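Local coordinates for protein GDP-perosamine synthase (Caulobacter crescentus, PDB 3BN1) that catalyses the pyridoxal 5'-phosphate-dependent transfer of an amino group from L-glutamate to GDP-4-keto-6-deoxy-D-mannose, giving GDP-perosamine for lipopolysaccharide O-antigen synthesis, at residues G18-Y23 / A239-A244; K54-C59 / M197-D202; P132-G137 / E158-A163; D141-L146 / T167-K172; R213-D218 / G229-M234. One frame throughout, in Å; residues are numbered along the deposited sequence.

Contact 1: G18-Y23 / A239-A244; sequences GNERDY and AAIGLA
The backbones of Glu20 and Ile241 approach to 4.6 Å between their CA atoms, where the first turn of helix 20-30 packs on helix 236-247; Asn19, at the N-cap position, faces Ala244. This is a helix-helix contact with alanines on one side, and the small side chains of Ala240 and Ala244, one turn apart, let the backbones come close. The methyl of Ala244 is the tightest point: its CB sits 3.2 Å from Glu20 N and touches the aliphatic CG of Glu20 as well. Ile241 adds its CG2 branch, 3.8 Å from Glu20 CG. On the other flank Tyr23 CB rests against Ala240 CB at 3.6 Å, while the ring brings its CD2-CE2 side to the helix, with the carbonyl O of Ala240 at the ring edge. Leu243 crosses the tyrosine at about a right angle and offers CD2 to CE2. Beyond these segments Glu20 OE2 bonds Gln245, and Glu20 also packs on Met28 of the second subunit, placing the contact beside the dimer interface. Water joins the helix start to the neighbouring backbone: one molecule accepts from Asn19 N at 2.9 Å and donates to Ala244 O at 2.8 Å.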
# COMPACT_ATOMS: atom_id res chain seq x y z
N GLY A 18 -8.15 -12.32 20.87
CA GLY A 18 -9.55 -11.94 20.75
C GLY A 18 -10.20 -12.71 19.57
O GLY A 18 -9.88 -13.90 19.33
N ASN A 19 -11.09 -12.01 18.84
CA ASN A 19 -11.83 -12.49 17.67
C ASN A 19 -11.18 -12.40 16.28
O ASN A 19 -11.89 -12.41 15.27
CB ASN A 19 -13.12 -11.68 17.58
CG ASN A 19 -14.05 -12.01 18.70
OD1 ASN A 19 -13.99 -13.11 19.25
ND2 ASN A 19 -14.80 -11.02 19.14
N GLU A 20 -9.86 -12.24 16.21
CA GLU A 20 -9.16 -12.05 14.93
C GLU A 20 -9.42 -13.21 13.96
O GLU A 20 -9.89 -13.03 12.83
CB GLU A 20 -7.66 -11.80 15.22
CG GLU A 20 -7.43 -10.50 16.06
CD GLU A 20 -7.22 -10.79 17.54
OE1 GLU A 20 -7.41 -11.98 17.94
OE2 GLU A 20 -6.88 -9.83 18.30
N ARG A 21 -9.18 -14.40 14.49
CA ARG A 21 -9.36 -15.62 13.74
C ARG A 21 -10.82 -15.66 13.32
O ARG A 21 -11.12 -15.69 12.13
CB ARG A 21 -8.98 -16.83 14.59
CG ARG A 21 -8.58 -18.08 13.83
CD ARG A 21 -8.81 -19.36 14.72
NE ARG A 21 -7.96 -20.51 14.36
CZ ARG A 21 -8.44 -21.72 14.06
NH1 ARG A 21 -7.64 -22.72 13.69
NH2 ARG A 21 -9.74 -21.92 14.13
N ASP A 22 -11.73 -15.60 14.27
CA ASP A 22 -13.15 -15.61 13.91
C ASP A 22 -13.51 -14.62 12.79
O ASP A 22 -14.13 -15.02 11.78
CB ASP A 22 -14.08 -15.54 15.14
CG ASP A 22 -15.54 -15.20 14.79
OD1 ASP A 22 -16.26 -16.02 14.16
OD2 ASP A 22 -16.02 -14.11 15.16
N TYR A 23 -13.17 -13.34 12.96
CA TYR A 23 -13.53 -12.33 11.97
C TYR A 23 -12.88 -12.60 10.61
O TYR A 23 -13.52 -12.53 9.56
CB TYR A 23 -13.15 -10.95 12.50
CG TYR A 23 -13.93 -10.45 13.70
CD1 TYR A 23 -14.88 -11.23 14.31
CD2 TYR A 23 -13.70 -9.20 14.25
CE1 TYR A 23 -15.59 -10.75 15.41
CE2 TYR A 23 -14.35 -8.74 15.34
CZ TYR A 23 -15.34 -9.51 15.90
OH TYR A 23 -16.09 -9.07 16.97
N ALA A 239 -8.97 -5.25 8.20
CA ALA A 239 -9.89 -4.51 9.10
C ALA A 239 -10.50 -5.48 10.13
O ALA A 239 -10.83 -5.10 11.27
CB ALA A 239 -11.03 -3.79 8.33
N ALA A 240 -10.70 -6.72 9.70
CA ALA A 240 -11.28 -7.70 10.61
C ALA A 240 -10.31 -7.90 11.78
O ALA A 240 -10.70 -7.78 12.95
CB ALA A 240 -11.64 -9.01 9.88
N ILE A 241 -9.03 -8.10 11.49
CA ILE A 241 -8.04 -8.26 12.54
C ILE A 241 -8.00 -6.98 13.38
O ILE A 241 -7.97 -6.98 14.65
CB ILE A 241 -6.62 -8.56 12.00
CG1 ILE A 241 -6.62 -9.89 11.19
CG2 ILE A 241 -5.65 -8.60 13.25
CD1 ILE A 241 -5.31 -10.29 10.44
N GLY A 242 -8.00 -5.87 12.67
CA GLY A 242 -7.99 -4.62 13.41
C GLY A 242 -9.16 -4.42 14.41
O GLY A 242 -9.06 -3.76 15.46
N LEU A 243 -10.31 -4.87 14.00
CA LEU A 243 -11.47 -4.63 14.81
C LEU A 243 -11.37 -5.51 16.03
O LEU A 243 -11.63 -5.09 17.18
CB LEU A 243 -12.66 -5.03 13.94
CG LEU A 243 -13.96 -4.77 14.71
CD1 LEU A 243 -14.07 -3.36 15.31
CD2 LEU A 243 -15.26 -5.18 13.95
N ALA A 244 -10.99 -6.76 15.80
CA ALA A 244 -10.83 -7.69 16.93
C ALA A 244 -9.75 -7.17 17.90
O ALA A 244 -9.85 -7.31 19.12
CB ALA A 244 -10.51 -9.08 16.43
O HOH W 1 -11.59 -9.37 19.85
O HOH W 2 -7.49 -8.85 20.85

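Contact 2: K54-C59 / M197-D202; sequences KHAIAC and MITTND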
# COMPACT_ATOMS: atom_id res chain seq x y z
N LYS A 54 -14.64 12.48 14.50
CA LYS A 54 -15.68 12.12 13.54
C LYS A 54 -15.28 11.10 12.50
O LYS A 54 -16.07 10.19 12.18
CB LYS A 54 -16.35 13.34 12.92
CG LYS A 54 -16.59 14.44 14.00
CD LYS A 54 -17.26 15.69 13.56
CE LYS A 54 -17.80 15.63 12.14
NZ LYS A 54 -17.43 16.90 11.42
N HIS A 55 -14.07 11.22 11.96
CA HIS A 55 -13.73 10.31 10.88
C HIS A 55 -12.50 9.50 11.09
O HIS A 55 -11.53 9.97 11.68
CB HIS A 55 -13.50 11.12 9.63
CG HIS A 55 -14.51 12.19 9.40
ND1 HIS A 55 -15.75 11.94 8.85
CD2 HIS A 55 -14.45 13.53 9.60
CE1 HIS A 55 -16.44 13.07 8.78
NE2 HIS A 55 -15.66 14.05 9.20
N ALA A 56 -12.51 8.32 10.50
CA ALA A 56 -11.30 7.50 10.49
C ALA A 56 -11.26 6.81 9.12
O ALA A 56 -12.27 6.24 8.64
CB ALA A 56 -11.26 6.54 11.61
N ILE A 57 -10.13 6.96 8.46
CA ILE A 57 -9.87 6.44 7.12
C ILE A 57 -8.79 5.37 7.14
O ILE A 57 -7.62 5.66 7.37
CB ILE A 57 -9.46 7.63 6.16
CG1 ILE A 57 -10.55 8.72 6.04
CG2 ILE A 57 -9.20 7.10 4.72
CD1 ILE A 57 -10.57 9.85 7.12
N ALA A 58 -9.22 4.11 6.97
CA ALA A 58 -8.37 2.93 7.01
C ALA A 58 -7.52 2.86 5.74
O ALA A 58 -8.02 2.99 4.63
CB ALA A 58 -9.22 1.71 7.11
N CYS A 59 -6.24 2.63 5.91
CA CYS A 59 -5.27 2.61 4.77
C CYS A 59 -4.46 1.33 4.84
O CYS A 59 -4.45 0.62 5.86
CB CYS A 59 -4.29 3.75 5.08
SG CYS A 59 -5.06 5.41 5.01
N MET A 197 -4.21 4.08 9.67
CA MET A 197 -5.48 4.76 9.72
C MET A 197 -5.20 6.26 9.80
O MET A 197 -4.19 6.69 10.38
CB MET A 197 -6.18 4.31 11.01
CG MET A 197 -7.56 4.99 11.25
SD MET A 197 -8.79 3.95 10.37
CE MET A 197 -8.91 2.44 11.24
N ILE A 198 -6.11 7.05 9.24
CA ILE A 198 -6.04 8.52 9.43
C ILE A 198 -7.28 8.94 10.23
O ILE A 198 -8.39 8.49 9.91
CB ILE A 198 -6.09 9.34 8.10
CG1 ILE A 198 -5.05 8.79 7.11
CG2 ILE A 198 -5.95 10.87 8.34
CD1 ILE A 198 -5.24 9.33 5.72
N THR A 199 -7.10 9.86 11.19
CA THR A 199 -8.21 10.38 11.96
C THR A 199 -8.30 11.89 11.77
O THR A 199 -7.30 12.57 11.52
CB THR A 199 -8.13 10.03 13.45
OG1 THR A 199 -6.91 10.52 13.98
CG2 THR A 199 -8.24 8.53 13.70
N THR A 200 -9.54 12.37 11.71
CA THR A 200 -9.80 13.76 11.52
C THR A 200 -11.21 14.16 11.86
O THR A 200 -12.13 13.35 11.86
CB THR A 200 -9.46 14.25 10.11
OG1 THR A 200 -9.46 15.69 10.11
CG2 THR A 200 -10.51 13.77 9.06
N ASN A 201 -11.39 15.43 12.21
CA ASN A 201 -12.74 15.89 12.47
C ASN A 201 -13.31 16.64 11.28
O ASN A 201 -14.51 16.73 11.16
CB ASN A 201 -12.85 16.72 13.75
CG ASN A 201 -12.86 15.84 15.03
OD1 ASN A 201 -13.67 14.92 15.17
ND2 ASN A 201 -11.91 16.10 15.93
N ASP A 202 -12.46 17.13 10.37
CA ASP A 202 -12.87 17.92 9.22
C ASP A 202 -13.47 17.11 8.11
O ASP A 202 -12.82 16.23 7.55
CB ASP A 202 -11.71 18.70 8.65
CG ASP A 202 -12.13 19.56 7.48
OD1 ASP A 202 -12.76 20.60 7.74
OD2 ASP A 202 -11.87 19.17 6.32
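The imidazole of His55 carries Lys54 CB over one face, offset toward the rim, and turns an edge to the backbone of the other strand, where Thr200 O lies 3.2 Å from CD2 and Asn201 O also approaches near the ring plane. NE2 finds its hydrogen-bond partner in Asp203, whose OD1 also takes a salt bridge from Lys54. The lysine is bent at chi3 and chi4, which curls NZ back over the strand end to donate to Asn201 O at 2.9 Å, nearly along the C=O axis. The amide of Asn201 crosses the lysine chain at about a right angle, and its OD1 accepts from Lys54 N at 2.7 Å. From here the strands 55-59 and 197-200 run antiparallel, at 165° between their directions, as the edge pair of the mixed seven-stranded sheet in the aminotransferase fold. His55 with Thr200 and Ile57 with Ile198 are the hydrogen-bonded pairs; Ile57 N to Ile198 O measures 2.7 Å. Between them Ala56 CA approaches Ile198 O at 3.1 Å in a CA-H...O contact. Met197 folds across Ala56 and Ala58 on their face: CG stands anti to the backbone N (chi1 178°), then the chain bends, setting SD 3.8 Å from Ala56 CB and 4.0 Å from Ala58 CB. The face with Ile57 and Ile198 is covered by helix 203-213, and Ile198 CG1 there also meets Cys59 SG.

Contact 3: P132-G137 / E158-A163; sequences PVHLYG and EDAAEA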
# COMPACT_ATOMS: atom_id res chain seq x y z
N PRO A 132 4.20 16.67 14.71
CA PRO A 132 4.66 16.12 15.98
C PRO A 132 4.57 14.56 15.87
O PRO A 132 3.65 13.99 15.26
CB PRO A 132 3.66 16.71 17.00
CG PRO A 132 2.44 16.92 16.17
CD PRO A 132 2.99 17.51 14.90
N VAL A 133 5.55 13.86 16.43
CA VAL A 133 5.51 12.42 16.45
C VAL A 133 5.46 11.99 17.92
O VAL A 133 6.34 12.37 18.70
CB VAL A 133 6.72 11.78 15.78
CG1 VAL A 133 6.68 10.26 15.91
CG2 VAL A 133 6.88 12.30 14.34
N HIS A 134 4.48 11.14 18.26
CA HIS A 134 4.33 10.67 19.65
C HIS A 134 5.19 9.38 19.84
O HIS A 134 4.70 8.27 19.77
CB HIS A 134 2.83 10.47 20.00
CG HIS A 134 1.93 11.60 19.57
ND1 HIS A 134 2.25 12.93 19.78
CD2 HIS A 134 0.67 11.60 19.08
CE1 HIS A 134 1.27 13.70 19.34
NE2 HIS A 134 0.28 12.92 18.94
N LEU A 135 6.48 9.56 20.09
CA LEU A 135 7.39 8.43 20.18
C LEU A 135 7.18 7.53 21.39
O LEU A 135 7.00 8.02 22.50
CB LEU A 135 8.79 9.00 20.24
CG LEU A 135 9.43 9.46 18.94
CD1 LEU A 135 10.93 9.77 19.24
CD2 LEU A 135 9.24 8.38 17.86
N TYR A 136 7.28 6.21 21.17
CA TYR A 136 7.19 5.24 22.27
C TYR A 136 5.83 5.14 22.98
O TYR A 136 5.61 4.30 23.87
CB TYR A 136 8.39 5.42 23.19
CG TYR A 136 9.63 5.35 22.33
CD1 TYR A 136 9.65 4.45 21.26
CD2 TYR A 136 10.62 6.29 22.42
CE1 TYR A 136 10.65 4.42 20.36
CE2 TYR A 136 11.70 6.24 21.55
CZ TYR A 136 11.70 5.30 20.54
OH TYR A 136 12.74 5.21 19.65
N GLY A 137 4.88 5.94 22.50
CA GLY A 137 3.55 5.87 23.11
C GLY A 137 3.23 7.08 23.96
O GLY A 137 2.22 7.10 24.68
N GLU A 158 -0.53 14.82 13.48
CA GLU A 158 0.17 13.96 14.45
C GLU A 158 0.60 12.64 13.78
O GLU A 158 -0.22 11.87 13.20
CB GLU A 158 -0.76 13.54 15.56
CG GLU A 158 -1.54 14.64 16.36
CD GLU A 158 -2.69 13.95 17.19
OE1 GLU A 158 -2.36 13.03 18.00
OE2 GLU A 158 -3.90 14.27 16.97
N ASP A 159 1.88 12.33 13.91
CA ASP A 159 2.30 10.98 13.51
C ASP A 159 2.05 10.20 14.80
O ASP A 159 2.89 10.18 15.73
CB ASP A 159 3.78 10.87 13.18
CG ASP A 159 4.14 9.48 12.69
OD1 ASP A 159 3.30 8.54 12.82
OD2 ASP A 159 5.23 9.34 12.10
N ALA A 160 0.88 9.59 14.91
CA ALA A 160 0.56 8.87 16.16
C ALA A 160 0.79 7.38 16.05
O ALA A 160 0.16 6.61 16.79
CB ALA A 160 -0.90 9.14 16.56
N ALA A 161 1.65 6.96 15.11
CA ALA A 161 1.93 5.52 14.87
C ALA A 161 2.20 4.67 16.09
O ALA A 161 1.93 3.48 16.08
CB ALA A 161 3.14 5.32 13.84
N GLU A 162 2.81 5.25 17.12
CA GLU A 162 3.21 4.40 18.25
C GLU A 162 2.38 4.65 19.48
O GLU A 162 2.75 4.19 20.57
CB GLU A 162 4.68 4.79 18.55
CG GLU A 162 5.50 4.78 17.25
CD GLU A 162 6.97 5.16 17.46
OE1 GLU A 162 7.38 5.49 18.59
OE2 GLU A 162 7.76 5.08 16.47
N ALA A 163 1.29 5.41 19.31
CA ALA A 163 0.57 5.87 20.48
C ALA A 163 -0.95 5.69 20.49
O ALA A 163 -1.68 6.47 21.09
CB ALA A 163 0.95 7.37 20.66
O HOH W 3 4.01 8.08 17.15
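His134 and Glu158 meet with ring and carboxylate planes 52° apart, and the imidazole directs NE2 at OE1 over 2.8 Å. The oxygen lies in the ring plane and is approached on its anti side. Both groups are buried and further fixed: His134 ND1 bonds the backbone N of Cys140, while the carboxylate of Glu158 also accepts from Gly174, Leu176 and Gly177. The CB of His134 packs on Ala163 CB at 3.7 Å. Val133 and Asp159 run alongside each other in the same direction, with CG2 of the valine 3.6 Å from the aspartate CB. Their backbones form a single bridge, with Asp159 N donating to Pro132 O (2.8 Å) and His134 N to Asp159 O (3.1 Å). Asp159 OD1 accepts from Ala161 N in an Asx turn. Glu162, extended beyond CG, runs alongside Leu135 and Tyr136, and its OE1 takes Tyr136 N at 2.7 Å almost along the C-O bond. Its other oxygen bonds O3 of the pyridoxal phosphate-lysine adduct at position 188; Asp159 OD2, hydrogen-bonded to Ser91 OG, also comes close to N1 of the same cofactor. An aspartate at the end of a central strand, facing the pyridine nitrogen, is the hallmark of the cofactor site in fold-type I aminotransferases.

Contact 4: D141-L146 / T167-K172; sequences DMDPIL and TYRGKK
Asp141, just before helix 142-151, meets Tyr168 through OD1, which lies in the plane of the phenol ring at its edge and accepts from the hydroxyl at a short 2.5 Å, nearly along the C-O axis of the carboxylate. Its CG stands anti to the backbone N (chi1 -159°), which carries OD1 across to the tyrosine. The same oxygen has a second, looser partner in Arg169: NH2 is 3.8 Å away, and because OD1 sits well out of the guanidinium plane the attraction is one of charges alone. Met142 follows with its CB over one face of the Tyr168 ring, a CH-pi contact of 4.1 Å to the centroid; its chain then bends away toward His134. The opposite face of the ring carries CG of Arg169, leaving the phenol between the two aliphatic groups. Tyr168 and Arg169 belong to a tight beta hairpin, in which a type I' turn from Tyr168 to Lys171 joins strands 167-168 and 171-172, and its corner residue Arg169 is set beside the N-terminus of the helix. Asp143 supplies both a backbone and a side-chain bond. Its N donates to Tyr168 OH at 3.1 Å and almost straight, at 171°, so the hydroxyl accepts from the helix start while donating to Asp141. Its OD2 receives Arg169 NH1 at 2.7 Å on the anti side, in a salt bridge at the guanidinium edge. The extended arginine chain also sets its guanidinium with Tyr168 OH over the centre of one face, 3.2 Å from the guanidinium plane. Pro144 adds CD, 4.0 Å from the same hydroxyl oxygen.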
# COMPACT_ATOMS: atom_id res chain seq x y z
N ASP A 141 4.12 17.55 23.71
CA ASP A 141 3.47 18.64 24.43
C ASP A 141 2.65 19.49 23.48
O ASP A 141 3.09 20.54 22.98
CB ASP A 141 4.50 19.49 25.18
CG ASP A 141 3.85 20.29 26.34
OD1 ASP A 141 2.65 20.15 26.64
OD2 ASP A 141 4.57 21.04 27.01
N MET A 142 1.46 19.00 23.21
CA MET A 142 0.57 19.58 22.21
C MET A 142 0.11 20.99 22.29
O MET A 142 0.08 21.71 21.30
CB MET A 142 -0.59 18.64 21.86
CG MET A 142 -0.13 17.31 21.33
SD MET A 142 0.80 17.48 19.74
CE MET A 142 -0.42 18.29 18.62
N ASP A 143 -0.21 21.42 23.51
CA ASP A 143 -0.72 22.75 23.63
C ASP A 143 0.28 23.79 23.13
O ASP A 143 -0.04 24.62 22.29
CB ASP A 143 -1.22 22.94 25.07
CG ASP A 143 -2.57 22.26 25.33
OD1 ASP A 143 -3.20 21.74 24.35
OD2 ASP A 143 -2.99 22.24 26.51
N PRO A 144 1.52 23.77 23.58
CA PRO A 144 2.43 24.79 23.06
C PRO A 144 2.62 24.69 21.53
O PRO A 144 2.85 25.67 20.83
CB PRO A 144 3.78 24.46 23.75
CG PRO A 144 3.48 23.48 24.76
CD PRO A 144 2.02 23.18 24.83
N ILE A 145 2.56 23.47 21.03
CA ILE A 145 2.82 23.27 19.63
C ILE A 145 1.61 23.83 18.85
O ILE A 145 1.74 24.44 17.77
CB ILE A 145 2.97 21.75 19.37
CG1 ILE A 145 4.17 21.13 20.10
CG2 ILE A 145 2.87 21.43 17.86
CD1 ILE A 145 4.34 19.63 19.82
N LEU A 146 0.42 23.56 19.36
CA LEU A 146 -0.81 24.07 18.72
C LEU A 146 -0.80 25.60 18.86
O LEU A 146 -1.20 26.34 17.92
CB LEU A 146 -2.05 23.48 19.39
CG LEU A 146 -2.25 21.98 19.08
CD1 LEU A 146 -3.36 21.44 19.93
CD2 LEU A 146 -2.67 21.81 17.58
N THR A 167 -3.33 9.59 25.81
CA THR A 167 -4.20 10.75 25.95
C THR A 167 -3.36 11.95 26.42
O THR A 167 -2.26 11.81 26.97
CB THR A 167 -5.34 10.55 27.01
OG1 THR A 167 -4.72 10.23 28.27
CG2 THR A 167 -6.30 9.46 26.58
N TYR A 168 -3.92 13.14 26.25
CA TYR A 168 -3.23 14.36 26.58
C TYR A 168 -4.31 15.34 27.01
O TYR A 168 -5.22 15.68 26.24
CB TYR A 168 -2.54 14.88 25.30
CG TYR A 168 -1.84 16.20 25.49
CD1 TYR A 168 -0.50 16.23 25.94
CD2 TYR A 168 -2.51 17.43 25.29
CE1 TYR A 168 0.16 17.42 26.19
CE2 TYR A 168 -1.85 18.67 25.54
CZ TYR A 168 -0.51 18.66 25.98
OH TYR A 168 0.19 19.86 26.19
N ARG A 169 -4.19 15.79 28.25
CA ARG A 169 -5.14 16.77 28.78
C ARG A 169 -6.60 16.57 28.32
O ARG A 169 -7.28 17.49 27.85
CB ARG A 169 -4.61 18.17 28.52
CG ARG A 169 -3.23 18.34 29.18
CD ARG A 169 -2.73 19.70 28.88
NE ARG A 169 -1.36 19.92 29.41
CZ ARG A 169 -0.58 21.00 29.15
NH1 ARG A 169 -1.00 22.00 28.37
NH2 ARG A 169 0.65 21.09 29.67
N GLY A 170 -7.01 15.31 28.48
CA GLY A 170 -8.36 14.78 28.26
C GLY A 170 -8.76 14.31 26.87
O GLY A 170 -9.93 13.97 26.62
N LYS A 171 -7.77 14.30 25.98
CA LYS A 171 -8.01 13.94 24.57
C LYS A 171 -7.13 12.77 24.18
O LYS A 171 -6.00 12.68 24.63
CB LYS A 171 -7.63 15.14 23.73
CG LYS A 171 -8.54 16.40 24.03
CD LYS A 171 -8.20 17.45 22.98
CE LYS A 171 -9.46 17.91 22.25
NZ LYS A 171 -9.44 17.42 20.85
N LYS A 172 -7.65 11.92 23.32
CA LYS A 172 -6.91 10.76 22.85
C LYS A 172 -5.94 11.19 21.74
O LYS A 172 -6.19 12.21 21.07
CB LYS A 172 -7.93 9.80 22.24
CG LYS A 172 -8.50 8.87 23.31
CD LYS A 172 -7.77 7.54 23.41
CE LYS A 172 -8.34 6.77 24.60
NZ LYS A 172 -9.75 6.34 24.28

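Contact 5: R213-D218 / G229-M234; sequences RGQGMD and GFNYRM. With ACT (acetate ion), chain E.
Gln215 and Arg233 converge through bends in their chains, at chi2 (-90°) in the glutamine and chi3 (-75°) in the arginine, so that the two side chains cross at about a right angle, the amide and guanidinium planes 77° apart, with Gln215 CG 3.7 Å from Arg233 NH1. Both reach one acetate ion, probably from the crystallisation liquor. Arg233 grips it with two N-H groups, NH2 to acetate O at 2.7 Å and NH1 to OXT at 3.0 Å, while Gln215 NE2 adds a bond to the same O and also bonds Thr63 OG1 of the second subunit. Gln215 NE2 also lies 3.6 Å from Asn231 CB. Behind these groups the backbones pair through a single bridge where helix 203-213 ends and a type I' turn, Gly214 to Met217, begins: Gln215 N donates to Phe230 O at 2.8 Å, and Tyr232 N to Arg213 O on a lone pair. Gly216 and Gly229 pass 3.9 Å apart at their CA atoms, too close for a side chain on Gly229. The loop belongs to the dimer interface: Asn231 ND2 bonds the pyridoxal phosphate-lysine of the second subunit, and Arg233 NE forms a salt bridge with Glu194 of that subunit. A water accepts from Gly229 N at 3.0 Å and donates to Gln215 O.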
# COMPACT_ATOMS: atom_id res chain seq x y z
N ARG A 213 -7.54 7.88 -1.54
CA ARG A 213 -7.31 6.50 -1.11
C ARG A 213 -7.80 5.52 -2.16
O ARG A 213 -7.17 4.50 -2.41
CB ARG A 213 -8.05 6.24 0.20
CG ARG A 213 -7.78 4.80 0.72
CD ARG A 213 -8.54 4.50 1.99
NE ARG A 213 -9.99 4.55 1.76
CZ ARG A 213 -10.92 4.32 2.70
NH1 ARG A 213 -10.63 3.95 3.97
NH2 ARG A 213 -12.19 4.46 2.36
N GLY A 214 -8.96 5.85 -2.72
CA GLY A 214 -9.67 5.00 -3.69
C GLY A 214 -9.37 5.32 -5.14
O GLY A 214 -10.30 5.41 -5.97
N GLN A 215 -8.07 5.37 -5.43
CA GLN A 215 -7.55 5.60 -6.78
C GLN A 215 -8.04 6.88 -7.39
O GLN A 215 -7.98 7.01 -8.59
CB GLN A 215 -7.84 4.45 -7.72
CG GLN A 215 -7.21 3.11 -7.26
CD GLN A 215 -5.82 2.88 -7.80
OE1 GLN A 215 -5.09 3.84 -8.01
NE2 GLN A 215 -5.50 1.63 -8.17
N GLY A 216 -8.50 7.86 -6.60
CA GLY A 216 -8.94 9.13 -7.22
C GLY A 216 -10.28 8.99 -8.02
O GLY A 216 -10.64 9.89 -8.78
N MET A 217 -11.06 7.92 -7.78
CA MET A 217 -12.35 7.73 -8.49
C MET A 217 -13.51 8.40 -7.81
O MET A 217 -13.67 8.37 -6.60
CB MET A 217 -12.69 6.25 -8.65
CG MET A 217 -13.84 5.98 -9.57
SD MET A 217 -14.16 4.22 -9.83
CE MET A 217 -15.05 3.86 -8.35
N ASP A 218 -14.36 9.00 -8.60
CA ASP A 218 -15.43 9.75 -7.99
C ASP A 218 -16.39 8.82 -7.28
O ASP A 218 -16.95 7.93 -7.91
CB ASP A 218 -16.11 10.52 -9.15
CG ASP A 218 -17.22 11.44 -8.71
OD1 ASP A 218 -17.75 11.27 -7.60
OD2 ASP A 218 -17.58 12.32 -9.51
N GLY A 229 -5.00 9.76 -7.88
CA GLY A 229 -5.06 9.18 -6.53
C GLY A 229 -4.10 8.00 -6.46
O GLY A 229 -3.11 7.89 -7.24
N PHE A 230 -4.32 7.20 -5.41
CA PHE A 230 -3.42 6.10 -5.04
C PHE A 230 -4.21 4.88 -4.71
O PHE A 230 -5.46 4.93 -4.59
CB PHE A 230 -2.70 6.46 -3.76
CG PHE A 230 -2.08 7.83 -3.80
CD1 PHE A 230 -0.94 8.04 -4.54
CD2 PHE A 230 -2.65 8.91 -3.08
CE1 PHE A 230 -0.35 9.28 -4.60
CE2 PHE A 230 -2.09 10.18 -3.17
CZ PHE A 230 -0.93 10.37 -3.95
N ASN A 231 -3.49 3.79 -4.52
CA ASN A 231 -4.17 2.57 -4.07
C ASN A 231 -3.66 2.34 -2.64
O ASN A 231 -2.66 1.66 -2.40
CB ASN A 231 -4.04 1.29 -4.94
CG ASN A 231 -4.81 0.13 -4.32
OD1 ASN A 231 -5.35 0.26 -3.19
ND2 ASN A 231 -4.80 -1.04 -4.99
N TYR A 232 -4.38 2.97 -1.71
CA TYR A 232 -3.94 2.87 -0.34
C TYR A 232 -5.03 2.28 0.54
O TYR A 232 -5.08 2.56 1.70
CB TYR A 232 -3.57 4.26 0.18
CG TYR A 232 -2.25 4.86 -0.35
CD1 TYR A 232 -1.33 4.09 -1.06
CD2 TYR A 232 -2.01 6.23 -0.22
CE1 TYR A 232 -0.12 4.65 -1.53
CE2 TYR A 232 -0.81 6.79 -0.63
CZ TYR A 232 0.13 5.99 -1.26
OH TYR A 232 1.28 6.60 -1.67
N ARG A 233 -5.93 1.50 -0.04
CA ARG A 233 -7.05 0.96 0.72
C ARG A 233 -6.66 -0.20 1.60
O ARG A 233 -5.86 -1.03 1.19
CB ARG A 233 -8.10 0.40 -0.23
CG ARG A 233 -8.52 1.41 -1.26
CD ARG A 233 -9.42 0.74 -2.32
NE ARG A 233 -8.67 -0.11 -3.26
CZ ARG A 233 -8.68 0.02 -4.60
NH1 ARG A 233 -9.45 0.94 -5.19
NH2 ARG A 233 -7.99 -0.84 -5.38
N MET A 234 -7.35 -0.35 2.72
CA MET A 234 -7.15 -1.48 3.63
C MET A 234 -8.04 -2.65 3.16
O MET A 234 -9.17 -2.41 2.68
CB MET A 234 -7.62 -1.11 5.06
CG MET A 234 -7.27 -2.21 6.04
SD MET A 234 -7.72 -1.81 7.71
CE MET A 234 -6.32 -0.72 8.26
C ACT E . -8.63 -0.70 -8.53
O ACT E . -7.48 -0.72 -8.00
OXT ACT E . -9.63 0.07 -8.02
CH3 ACT E . -8.90 -1.51 -9.77
O HOH W 4 -6.48 8.75 -10.27

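How the contacts relate
Contacts 2 and 3 reach the same central sheet from different strands, their centres 16 Å apart, and contact 3 holds the cofactor side of the active site: Glu162 is about 5 Å from the bound 2-oxoglutarate, measured from its side chain, against about 12 Å for Cys59 of contact 2. Contact 4 adjoins contact 3, with Met142 SD 3.8 Å from His134 CE1. Contact 5 touches contact 2, where Arg213 NH1 approaches Ala58 O at 2.9 Å, and contact 1, where Met234 SD packs on Ala239 N. Contacts 1 and 5 both meet the second subunit; contact 5 sends Asn231 into that subunit's cofactor site, so each active site draws on both chains.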